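Local coordinates for protein 4-hydroxybutyrate CoA-transferase (Porphyromonas gingivalis, PDB 3D3U) that probably transfers coenzyme A between acyl-CoA thioesters and small carboxylates such as acetate or 4-hydroxybutyrate, at residues Q9-A14 against I177-E182; V124-E129 against V156-P161; V224-E229 against I249-I254. All blocks are in the same frame, centred on the assembly; numbering follows the deposited sequence.

Interaction 1. Residues Q9-A14 against I177-E182; sequences QRVCSA and IIEVDE
Val11 holds its methyl CG2 anti to the backbone N, beside the carbonyl carbon, and with it meets the Glu179 carboxylate, 3.8 Å from OE1. In Ile178, chi1 at -65° puts CG1 beside the backbone N and leaves CG2 anti to it, where CG2 lies against the start of the helix that follows Ser13, 4.1 Å from Ala14 CB. The backbones are bridged once, Val11 with Ile177. Ile177 N donates to Arg10 O at 2.9 Å. Ile177 O then accepts Cys12 N at 3.0 Å, so both polar backbone groups of Ile177 are used. The CA-H of Val11, the residue between those two partners, also points at Ile177 O, with CA 3.2 Å from that oxygen. The Val11 and Glu179 side chains meet at a slant, methyl against carboxylate. The Glu179 carboxylate finds its partners in helix 4-10: OE1 is salt-bridged to Arg8 and OE2 hydrogen-bonded to Tyr7. Ser13 N-caps helix 14-21, which together with helix 38-46 packs against Ile178. On its other side strand 176-180 is hydrogen-bonded to strand 151-157, which leaves 9-14 to meet the outermost strand. The contact thus illustrates how a connection between two helices borders the edge strand of a Rossmann-like parallel sheet, here in the N-terminal acetyl-CoA hydrolase/transferase domain.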
loop_
_atom_site.group_PDB
_atom_site.type_symbol
_atom_site.label_atom_id
_atom_site.label_comp_id
_atom_site.label_asym_id
_atom_site.label_seq_id
_atom_site.Cartn_x
_atom_site.Cartn_y
_atom_site.Cartn_z
ATOM N N GLN A 9 17.765 -19.130 22.768
ATOM C CA GLN A 9 17.657 -20.529 22.325
ATOM C C GLN A 9 17.140 -20.739 20.846
ATOM O O GLN A 9 17.161 -21.893 20.317
ATOM C CB GLN A 9 16.858 -21.364 23.363
ATOM C CG GLN A 9 16.323 -22.780 22.894
ATOM C CD GLN A 9 14.830 -23.112 23.369
ATOM O OE1 GLN A 9 14.578 -23.240 24.600
ATOM N NE2 GLN A 9 13.856 -23.238 22.394
ATOM N N ARG A 10 16.694 -19.653 20.168
ATOM C CA ARG A 10 15.993 -19.751 18.852
ATOM C C ARG A 10 16.719 -18.970 17.767
ATOM O O ARG A 10 16.304 -18.953 16.601
ATOM C CB ARG A 10 14.597 -19.141 18.979
ATOM C CG ARG A 10 13.391 -20.111 19.297
ATOM C CD ARG A 10 12.491 -19.565 20.412
ATOM N NE ARG A 10 11.099 -19.928 20.332
ATOM C CZ ARG A 10 10.593 -21.049 20.785
ATOM N NH1 ARG A 10 11.339 -22.018 21.349
ATOM N NH2 ARG A 10 9.311 -21.233 20.645
ATOM N N VAL A 11 17.772 -18.257 18.170
ATOM C CA VAL A 11 18.667 -17.582 17.181
ATOM C C VAL A 11 19.596 -18.553 16.348
ATOM O O VAL A 11 20.170 -19.486 16.916
ATOM C CB VAL A 11 19.407 -16.325 17.774
ATOM C CG1 VAL A 11 19.827 -16.609 19.065
ATOM C CG2 VAL A 11 20.584 -15.942 16.995
ATOM N N CYS A 12 19.639 -18.364 15.012
ATOM C CA CYS A 12 20.494 -19.093 14.080
ATOM C C CYS A 12 20.924 -18.156 12.955
ATOM O O CYS A 12 20.728 -16.955 13.025
ATOM C CB CYS A 12 19.815 -20.354 13.533
ATOM S SG CYS A 12 18.093 -20.086 13.031
ATOM N N SER A 13 21.560 -18.715 11.941
ATOM C CA SER A 13 21.967 -17.975 10.771
ATOM C C SER A 13 20.814 -18.090 9.864
ATOM O O SER A 13 20.003 -18.988 9.970
ATOM C CB SER A 13 23.172 -18.660 10.063
ATOM O OG SER A 13 22.800 -19.912 9.480
ATOM N N ALA A 14 20.799 -17.221 8.891
ATOM C CA ALA A 14 19.824 -17.337 7.879
ATOM C C ALA A 14 19.878 -18.773 7.330
ATOM O O ALA A 14 18.822 -19.443 7.206
ATOM C CB ALA A 14 20.094 -16.331 6.828
ATOM N N ILE A 177 15.246 -17.105 14.696
ATOM C CA ILE A 177 15.471 -15.673 14.671
ATOM C C ILE A 177 16.802 -15.489 14.054
ATOM O O ILE A 177 17.754 -16.125 14.461
ATOM C CB ILE A 177 15.518 -15.106 16.122
ATOM C CG1 ILE A 177 14.151 -15.100 16.732
ATOM C CG2 ILE A 177 16.128 -13.651 16.205
ATOM C CD1 ILE A 177 14.327 -15.007 18.125
ATOM N N ILE A 178 16.876 -14.583 13.113
ATOM C CA ILE A 178 18.096 -14.342 12.404
ATOM C C ILE A 178 18.441 -12.911 12.742
ATOM O O ILE A 178 18.010 -11.992 12.046
ATOM C CB ILE A 178 17.823 -14.469 10.950
ATOM C CG1 ILE A 178 17.437 -15.898 10.680
ATOM C CG2 ILE A 178 19.021 -14.231 10.169
ATOM C CD1 ILE A 178 16.528 -16.109 9.475
ATOM N N GLU A 179 19.187 -12.691 13.834
ATOM C CA GLU A 179 19.501 -11.291 14.188
ATOM C C GLU A 179 20.296 -10.631 13.114
ATOM O O GLU A 179 21.336 -11.113 12.772
ATOM C CB GLU A 179 20.205 -11.038 15.526
ATOM C CG GLU A 179 20.810 -12.155 16.261
ATOM C CD GLU A 179 20.664 -11.831 17.730
ATOM O OE1 GLU A 179 21.132 -12.596 18.602
ATOM O OE2 GLU A 179 20.075 -10.764 18.007
ATOM N N VAL A 180 19.798 -9.530 12.572
ATOM C CA VAL A 180 20.642 -8.748 11.760
ATOM C C VAL A 180 20.563 -7.293 11.944
ATOM O O VAL A 180 19.833 -6.761 12.773
ATOM C CB VAL A 180 20.528 -9.119 10.280
ATOM C CG1 VAL A 180 21.434 -10.410 10.033
ATOM C CG2 VAL A 180 19.075 -9.258 9.778
ATOM N N ASP A 181 21.435 -6.690 11.179
ATOM C CA ASP A 181 21.613 -5.291 11.107
ATOM C C ASP A 181 21.992 -4.769 9.672
ATOM O O ASP A 181 23.001 -5.212 9.034
ATOM C CB ASP A 181 22.609 -4.862 12.138
ATOM C CG ASP A 181 22.628 -3.399 12.244
ATOM O OD1 ASP A 181 22.017 -2.783 11.340
ATOM O OD2 ASP A 181 23.187 -2.765 13.147
ATOM N N GLU A 182 21.117 -3.908 9.150
ATOM C CA GLU A 182 21.070 -3.604 7.722
ATOM C C GLU A 182 19.915 -2.612 7.451
ATOM O O GLU A 182 18.790 -2.829 7.898
ATOM C CB GLU A 182 21.036 -4.877 6.827
ATOM C CG GLU A 182 22.406 -5.336 6.280
ATOM C CD GLU A 182 22.501 -5.536 4.685
ATOM O OE1 GLU A 182 21.517 -6.030 3.955
ATOM O OE2 GLU A 182 23.636 -5.229 4.119
#

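Interaction 2. Residues V124-E129 against V156-P161; sequences VSTPNE and VNKQMP
Met160 lies over the backbone at Val124 and Ser125, and its side chain can be followed outward atom by atom. CB sits 3.6 Å from Ser125 CA and equally close to Val124 O. CG, anti to the backbone N with chi1 at 179°, continues over the peptide that joins the two residues, 3.8 Å from Ser125 N. The chain then bends at chi2 and chi3, taking SD and CE away from 124-129, and the side chain packs on Ile184. Val124 O, beneath Met160 CB, is the acceptor of the one hydrogen bond across the contact, from Asn157 N at 2.8 Å. That bond is fairly straight, 159° at the hydrogen. Val124 and Val156 cross obliquely and meet methyl to methyl, CG2 to CG2 at 4.0 Å. Farther along, the Thr126 methyl CG2 touches Lys158 CG at 3.5 Å, the two side chains crossing at about a right angle. Asn157 shapes the turn that brings Met160 back: its OD1 accepts from Gln159 N in an Asx turn, and its carbonyl O accepts from Met160 N. Its ND2 is held by Glu182 O. Strand 132-134 packs against Val124 and Ser125 from outside the pair. What results is the C-terminal end of two neighbouring strands of a parallel sheet, joined through helix 142-148 as a beta-alpha-beta crossover; it is at this end of the strands that Rossmann-like folds commonly bind ligands.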
loop_
_atom_site.group_PDB
_atom_site.type_symbol
_atom_site.label_atom_id
_atom_site.label_comp_id
_atom_site.label_asym_id
_atom_site.label_seq_id
_atom_site.Cartn_x
_atom_site.Cartn_y
_atom_site.Cartn_z
ATOM N N VAL A 124 11.055 -8.416 11.328
ATOM C CA VAL A 124 10.651 -7.413 12.348
ATOM C C VAL A 124 11.769 -6.626 12.928
ATOM O O VAL A 124 12.935 -6.784 12.517
ATOM C CB VAL A 124 10.046 -8.096 13.510
ATOM C CG1 VAL A 124 8.762 -8.755 13.026
ATOM C CG2 VAL A 124 11.044 -9.210 14.031
ATOM N N SER A 125 11.416 -5.861 13.965
ATOM C CA SER A 125 12.337 -4.974 14.688
ATOM C C SER A 125 12.817 -5.573 16.027
ATOM O O SER A 125 12.311 -6.621 16.503
ATOM C CB SER A 125 11.576 -3.765 15.102
ATOM O OG SER A 125 11.122 -3.981 16.449
ATOM N N THR A 126 13.758 -4.881 16.695
ATOM C CA THR A 126 14.186 -5.383 18.001
ATOM C C THR A 126 13.037 -5.302 19.020
ATOM O O THR A 126 12.366 -4.267 19.110
ATOM C CB THR A 126 15.400 -4.659 18.512
ATOM O OG1 THR A 126 15.345 -3.268 18.171
ATOM C CG2 THR A 126 16.627 -5.149 17.775
ATOM N N PRO A 127 12.836 -6.385 19.787
ATOM C CA PRO A 127 11.776 -6.473 20.807
ATOM C C PRO A 127 12.068 -5.566 21.930
ATOM O O PRO A 127 13.175 -5.072 22.072
ATOM C CB PRO A 127 11.898 -7.881 21.375
ATOM C CG PRO A 127 13.317 -8.302 21.115
ATOM C CD PRO A 127 13.714 -7.570 19.797
ATOM N N ASN A 128 11.045 -5.348 22.729
ATOM C CA ASN A 128 11.020 -4.224 23.643
ATOM C C ASN A 128 11.114 -4.922 24.988
ATOM O O ASN A 128 11.369 -6.114 25.035
ATOM C CB ASN A 128 9.708 -3.457 23.490
ATOM C CG ASN A 128 8.547 -4.218 24.079
ATOM O OD1 ASN A 128 8.741 -5.071 24.929
ATOM N ND2 ASN A 128 7.347 -3.911 23.657
ATOM N N GLU A 129 10.861 -4.188 26.070
ATOM C CA GLU A 129 11.202 -4.678 27.415
ATOM C C GLU A 129 10.386 -5.939 27.814
ATOM O O GLU A 129 10.777 -6.682 28.743
ATOM C CB GLU A 129 10.993 -3.554 28.408
ATOM C CG GLU A 129 11.655 -3.767 29.729
ATOM C CD GLU A 129 11.198 -2.724 30.736
ATOM O OE1 GLU A 129 11.623 -2.816 31.943
ATOM O OE2 GLU A 129 10.399 -1.819 30.322
ATOM N N VAL A 156 15.477 -10.457 12.684
ATOM C CA VAL A 156 15.415 -9.362 13.678
ATOM C C VAL A 156 16.324 -8.146 13.343
ATOM O O VAL A 156 17.551 -8.208 13.401
ATOM C CB VAL A 156 15.608 -9.896 15.092
ATOM C CG1 VAL A 156 15.709 -8.713 16.094
ATOM C CG2 VAL A 156 14.454 -10.848 15.398
ATOM N N ASN A 157 15.706 -7.049 12.950
ATOM C CA ASN A 157 16.513 -6.046 12.415
ATOM C C ASN A 157 16.662 -4.863 13.367
ATOM O O ASN A 157 15.664 -4.203 13.818
ATOM C CB ASN A 157 16.036 -5.671 11.052
ATOM C CG ASN A 157 17.074 -4.909 10.282
ATOM O OD1 ASN A 157 18.056 -4.388 10.873
ATOM N ND2 ASN A 157 16.859 -4.773 8.969
ATOM N N LYS A 158 17.939 -4.659 13.732
ATOM C CA LYS A 158 18.353 -3.535 14.598
ATOM C C LYS A 158 18.023 -2.187 13.943
ATOM O O LYS A 158 17.811 -1.220 14.641
ATOM C CB LYS A 158 19.814 -3.654 15.115
ATOM C CG LYS A 158 19.828 -4.585 16.366
ATOM C CD LYS A 158 21.089 -4.608 17.301
ATOM C CE LYS A 158 21.024 -5.796 18.363
ATOM N NZ LYS A 158 20.253 -7.015 17.808
ATOM N N GLN A 159 17.907 -2.172 12.606
ATOM C CA GLN A 159 17.503 -0.993 11.865
ATOM C C GLN A 159 15.961 -0.861 11.659
ATOM O O GLN A 159 15.480 0.258 11.362
ATOM C CB GLN A 159 18.171 -1.004 10.491
ATOM C CG GLN A 159 18.947 0.235 10.115
ATOM C CD GLN A 159 20.387 -0.074 10.248
ATOM O OE1 GLN A 159 21.236 0.277 9.389
ATOM N NE2 GLN A 159 20.696 -0.824 11.325
ATOM N N MET A 160 15.187 -1.955 11.752
ATOM C CA MET A 160 13.706 -1.876 11.496
ATOM C C MET A 160 13.099 -0.996 12.568
ATOM O O MET A 160 13.299 -1.293 13.733
ATOM C CB MET A 160 13.011 -3.264 11.562
ATOM C CG MET A 160 11.495 -3.180 11.330
ATOM S SD MET A 160 11.042 -2.499 9.652
ATOM C CE MET A 160 11.552 -3.756 8.549
ATOM N N PRO A 161 12.397 0.074 12.214
ATOM C CA PRO A 161 11.688 0.915 13.182
ATOM C C PRO A 161 10.557 0.227 13.949
ATOM O O PRO A 161 9.973 -0.736 13.484
ATOM C CB PRO A 161 11.055 2.009 12.295
ATOM C CG PRO A 161 11.107 1.531 11.019
ATOM C CD PRO A 161 12.231 0.603 10.859
#

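Interaction 3. Residues V224-E229 against I249-I254; sequences VLRALE and IRKGII
Ile253 supplies the packed side of this contact: its CB points toward 224-229, where the chain leaves helix 219-226, and its methyls approach backbone carbonyls. CG2, anti to the backbone N, lies 3.8 Å from Leu228 O, while CD1 is 4.1 Å from Glu229 O. Ile253 also rests on Leu234, and Leu228 on Ile207, and both Ile253 and Leu228 are buried. The other half is a charged cluster of exposed or partly exposed side chains. A type I turn from Arg226 to Glu229 brings those two ends together, and NH1 of Arg226 donates to Glu229 OE1 at 3.0 Å. The bond is straight, 163° at the hydrogen; the oxygen lies in the guanidinium plane and is met nearly along its C-O axis. Lys251 approaches the same carboxylate at a slant, with its chain bent at chi3 and chi4. It is CE that comes nearest, while NZ makes a long salt bridge to OE1 at 3.8 Å. NZ lies at the edge of the Arg226 guanidinium, 3.9 Å from NH1, two like charges drawn to one acid. Glu229 therefore probably offsets their mutual repulsion; Arg247, close to Arg226 NH2, may add to the positive charge there. With no hydrogen bond across the segments, the chemistry implies that burial of Ile253 against backbone and a shared carboxylate, rather than directed bonds, join these two helix ends.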
loop_
_atom_site.group_PDB
_atom_site.type_symbol
_atom_site.label_atom_id
_atom_site.label_comp_id
_atom_site.label_asym_id
_atom_site.label_seq_id
_atom_site.Cartn_x
_atom_site.Cartn_y
_atom_site.Cartn_z
ATOM N N VAL A 224 -0.622 16.387 -4.524
ATOM C CA VAL A 224 -1.873 16.699 -3.864
ATOM C C VAL A 224 -1.537 17.323 -2.570
ATOM O O VAL A 224 -2.154 18.311 -2.191
ATOM C CB VAL A 224 -2.646 15.516 -3.417
ATOM C CG1 VAL A 224 -3.975 15.989 -2.830
ATOM C CG2 VAL A 224 -2.851 14.577 -4.511
ATOM N N LEU A 225 -0.593 16.717 -1.852
ATOM C CA LEU A 225 -0.201 17.219 -0.567
ATOM C C LEU A 225 0.466 18.583 -0.716
ATOM O O LEU A 225 0.271 19.417 0.125
ATOM C CB LEU A 225 0.777 16.255 0.028
ATOM C CG LEU A 225 0.444 15.216 1.072
ATOM C CD1 LEU A 225 -1.041 14.907 0.954
ATOM C CD2 LEU A 225 1.428 14.127 0.642
ATOM N N ARG A 226 1.221 18.833 -1.803
ATOM C CA ARG A 226 1.698 20.200 -2.103
ATOM C C ARG A 226 0.540 21.169 -2.192
ATOM O O ARG A 226 0.560 22.200 -1.518
ATOM C CB ARG A 226 2.592 20.306 -3.324
ATOM C CG ARG A 226 4.102 20.023 -3.102
ATOM C CD ARG A 226 4.763 20.643 -1.825
ATOM N NE ARG A 226 6.093 20.034 -1.698
ATOM C CZ ARG A 226 7.045 20.217 -0.736
ATOM N NH1 ARG A 226 6.891 21.008 0.337
ATOM N NH2 ARG A 226 8.195 19.568 -0.879
ATOM N N ALA A 227 -0.515 20.846 -2.956
ATOM C CA ALA A 227 -1.729 21.721 -3.063
ATOM C C ALA A 227 -2.426 21.948 -1.706
ATOM O O ALA A 227 -3.302 22.789 -1.578
ATOM C CB ALA A 227 -2.727 21.127 -4.109
ATOM N N LEU A 228 -2.102 21.189 -0.671
ATOM C CA LEU A 228 -2.970 21.278 0.546
ATOM C C LEU A 228 -2.267 22.062 1.686
ATOM O O LEU A 228 -2.673 21.978 2.864
ATOM C CB LEU A 228 -3.401 19.853 1.002
ATOM C CG LEU A 228 -4.315 19.068 0.046
ATOM C CD1 LEU A 228 -3.995 17.633 0.021
ATOM C CD2 LEU A 228 -5.815 19.233 0.288
ATOM N N GLU A 229 -1.183 22.754 1.329
ATOM C CA GLU A 229 -0.420 23.447 2.333
ATOM C C GLU A 229 -1.209 24.612 2.994
ATOM O O GLU A 229 -0.892 24.989 4.121
ATOM C CB GLU A 229 1.007 23.850 1.840
ATOM C CG GLU A 229 1.848 22.698 1.259
ATOM C CD GLU A 229 3.339 22.973 1.252
ATOM O OE1 GLU A 229 4.164 22.022 1.003
ATOM O OE2 GLU A 229 3.690 24.121 1.556
ATOM N N ILE A 249 2.840 16.271 8.313
ATOM C CA ILE A 249 2.663 16.086 9.720
ATOM C C ILE A 249 3.552 17.125 10.314
ATOM O O ILE A 249 3.089 17.927 11.090
ATOM C CB ILE A 249 3.041 14.712 10.172
ATOM C CG1 ILE A 249 2.044 13.717 9.584
ATOM C CG2 ILE A 249 3.107 14.719 11.755
ATOM C CD1 ILE A 249 2.394 12.269 9.781
ATOM N N ARG A 250 4.794 17.135 9.856
ATOM C CA ARG A 250 5.775 18.156 10.197
ATOM C C ARG A 250 5.269 19.613 10.128
ATOM O O ARG A 250 5.447 20.347 11.065
ATOM C CB ARG A 250 6.993 18.013 9.306
ATOM C CG ARG A 250 8.226 17.952 10.059
ATOM C CD ARG A 250 8.624 16.576 10.382
ATOM N NE ARG A 250 9.722 16.149 9.548
ATOM C CZ ARG A 250 10.800 15.489 9.988
ATOM N NH1 ARG A 250 10.938 15.176 11.301
ATOM N NH2 ARG A 250 11.743 15.146 9.101
ATOM N N LYS A 251 4.619 20.045 9.044
ATOM C CA LYS A 251 4.197 21.447 8.931
ATOM C C LYS A 251 3.016 21.708 9.830
ATOM O O LYS A 251 2.572 22.803 9.913
ATOM C CB LYS A 251 3.841 21.813 7.484
ATOM C CG LYS A 251 5.000 21.835 6.454
ATOM C CD LYS A 251 4.492 21.474 5.027
ATOM C CE LYS A 251 5.090 22.293 3.868
ATOM N NZ LYS A 251 6.572 22.359 3.953
ATOM N N GLY A 252 2.458 20.719 10.497
ATOM C CA GLY A 252 1.235 20.999 11.311
ATOM C C GLY A 252 -0.125 20.732 10.624
ATOM O O GLY A 252 -1.162 20.683 11.275
ATOM N N ILE A 253 -0.125 20.530 9.310
ATOM C CA ILE A 253 -1.326 20.215 8.561
ATOM C C ILE A 253 -1.928 18.841 8.812
ATOM O O ILE A 253 -3.136 18.751 9.017
ATOM C CB ILE A 253 -1.087 20.475 7.087
ATOM C CG1 ILE A 253 -0.652 21.936 6.909
ATOM C CG2 ILE A 253 -2.310 20.242 6.265
ATOM C CD1 ILE A 253 -1.533 23.096 7.674
ATOM N N ILE A 254 -1.160 17.762 8.818
ATOM C CA ILE A 254 -1.819 16.459 9.177
ATOM C C ILE A 254 -1.833 16.258 10.667
ATOM O O ILE A 254 -0.766 16.209 11.255
ATOM C CB ILE A 254 -1.123 15.294 8.502
ATOM C CG1 ILE A 254 -1.706 15.143 7.113
ATOM C CG2 ILE A 254 -1.445 14.039 9.168
ATOM C CD1 ILE A 254 -0.755 15.035 6.097
#

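In the fold
Interactions 1 and 2 belong to one sheet. Strands 119-125, 151-157 and 176-180 stand side by side in a six-stranded parallel sheet of order 3-2-1-4-5-6, so the two contacts, with centres 12 Å apart, occupy successive positions running out to its edge. They touch directly, Val180 N lying 2.7 Å from Val156 O. Along the chain, both segments of interaction 2 fall between those of interaction 1. Interaction 3 comes later, between the helices that precede and follow strand 235-237 of the second, mixed sheet in the chain. Its centre is about 30 Å from that of interaction 2 and 40 Å from that of interaction 1, consistent with a chain built on two sheets.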